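Local structure of ornithine carbamoyltransferase (Gloeobacter violaceus, 3GD5) at the interface of chains A and B. The protein catalyses the reversible transfer of the carbamoyl group from carbamoyl phosphate to ornithine, giving citrulline and phosphate in arginine biosynthesis, and works as a homohexamer. Residues are numbered along the deposited sequence; one frame, centred on the assembly and turned at random. Chains: chain A/B, Ornithine carbamoyltransferase.

The interface of chains A and B. Residues chain A 78, 80, 99, 103-104; chain B 61, 64-65, 301.
With its CG set opposite the carbonyl carbon (chi1 -56°), A:Tyr103 swings its ring out to B:Val64, whose CG1 sits between its own backbone N and carbonyl carbon (chi1 54°) and thereby comes in obliquely over the CD2/CE2 rim from the B:Ser65 side. The two side chains meet at about a right angle. CG1 of B:Val64 lies 3.6 Å from ring carbon CD2 of A:Tyr103, while its other methyl, CG2, packs 3.7 Å from CB of the tyrosine, so both branches of the valine bear on CB and the CD2 side of the ring. The ring has a neighbour on each face, both near the rim: CB of B:Ser65 4.0 Å from CZ on one, and the backbone O of A:Val99, of the tyrosine's own subunit, on the opposite one. Beyond the CD1/CE1 side of the ring, and also raised toward B:Ser65, CB of B:Leu301, from helix 293-312, lies 4.1 Å from CD1. A glycine in place of A:Tyr103 would probably open a gap beside B:Val64 and leave B:Ser65 and B:Leu301 without their aromatic partner. This apolar patch joins two subunits of the hexamer through helix 60-72 of chain B, which also carries B:Arg61, a predicted carbamoyl phosphate-binding residue, so the interface may help to position that helix. On the far flank of B:Val64, methyl CD1 of A:Leu80 approaches the valine CB at 3.9 Å.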
# COMPACT_ATOMS: atom_id res chain seq x y z
N ILE A 78 21.64 13.76 12.00
CA ILE A 78 21.18 12.44 11.55
C ILE A 78 19.67 12.33 11.70
O ILE A 78 19.11 12.66 12.75
CB ILE A 78 21.82 11.29 12.36
CG1 ILE A 78 23.34 11.40 12.32
CG2 ILE A 78 21.41 9.94 11.75
CD1 ILE A 78 24.05 10.32 13.11
N LEU A 80 16.55 10.14 12.25
CA LEU A 80 16.25 8.83 12.82
C LEU A 80 14.75 8.50 12.77
O LEU A 80 13.95 9.24 12.20
CB LEU A 80 16.71 8.75 14.28
CG LEU A 80 18.15 9.07 14.69
CD1 LEU A 80 19.14 8.39 13.76
CD2 LEU A 80 18.34 10.56 14.67
N VAL A 99 19.10 4.31 23.94
CA VAL A 99 20.13 3.96 22.97
C VAL A 99 20.59 5.21 22.21
O VAL A 99 21.79 5.43 22.02
CB VAL A 99 19.61 2.90 21.96
CG1 VAL A 99 20.58 2.74 20.80
CG2 VAL A 99 19.44 1.56 22.66
N TYR A 103 24.42 7.65 21.42
CA TYR A 103 25.03 7.95 20.12
C TYR A 103 25.10 9.42 19.73
O TYR A 103 26.14 9.89 19.25
CB TYR A 103 24.31 7.20 18.99
CG TYR A 103 24.21 5.69 19.13
CD1 TYR A 103 25.29 4.93 19.61
CD2 TYR A 103 23.06 5.02 18.73
CE1 TYR A 103 25.21 3.53 19.68
CE2 TYR A 103 22.96 3.63 18.80
CZ TYR A 103 24.04 2.88 19.27
OH TYR A 103 23.94 1.50 19.30
N VAL A 104 24.01 10.16 19.92
CA VAL A 104 23.98 11.57 19.55
C VAL A 104 24.03 12.49 20.77
O VAL A 104 23.98 12.04 21.91
CB VAL A 104 22.73 11.90 18.69
CG1 VAL A 104 22.72 11.04 17.43
CG2 VAL A 104 21.46 11.67 19.48
N ARG B 61 18.93 1.62 14.17
CA ARG B 61 19.96 1.51 15.20
C ARG B 61 21.32 1.26 14.56
O ARG B 61 22.33 1.81 14.99
CB ARG B 61 19.64 0.37 16.17
CG ARG B 61 19.73 -1.03 15.57
CD ARG B 61 19.61 -2.14 16.63
NE ARG B 61 18.33 -2.10 17.35
CZ ARG B 61 18.07 -1.30 18.37
NH1 ARG B 61 19.00 -0.46 18.82
NH2 ARG B 61 16.88 -1.32 18.94
N VAL B 64 22.48 4.57 12.67
CA VAL B 64 23.00 5.61 13.54
C VAL B 64 24.40 5.29 14.10
O VAL B 64 25.27 6.16 14.11
CB VAL B 64 22.03 5.93 14.70
CG1 VAL B 64 21.70 4.66 15.45
CG2 VAL B 64 22.67 6.96 15.64
N SER B 65 24.61 4.05 14.55
CA SER B 65 25.91 3.67 15.11
C SER B 65 27.01 3.77 14.05
O SER B 65 28.09 4.29 14.32
CB SER B 65 25.86 2.26 15.72
OG SER B 65 25.56 1.26 14.76
N LEU B 301 28.96 1.62 18.60
CA LEU B 301 29.65 2.78 18.05
C LEU B 301 31.17 2.64 18.16
O LEU B 301 31.90 2.89 17.19
CB LEU B 301 29.19 4.04 18.80
CG LEU B 301 30.01 5.34 18.70
CD1 LEU B 301 30.15 5.78 17.26
CD2 LEU B 301 29.31 6.43 19.51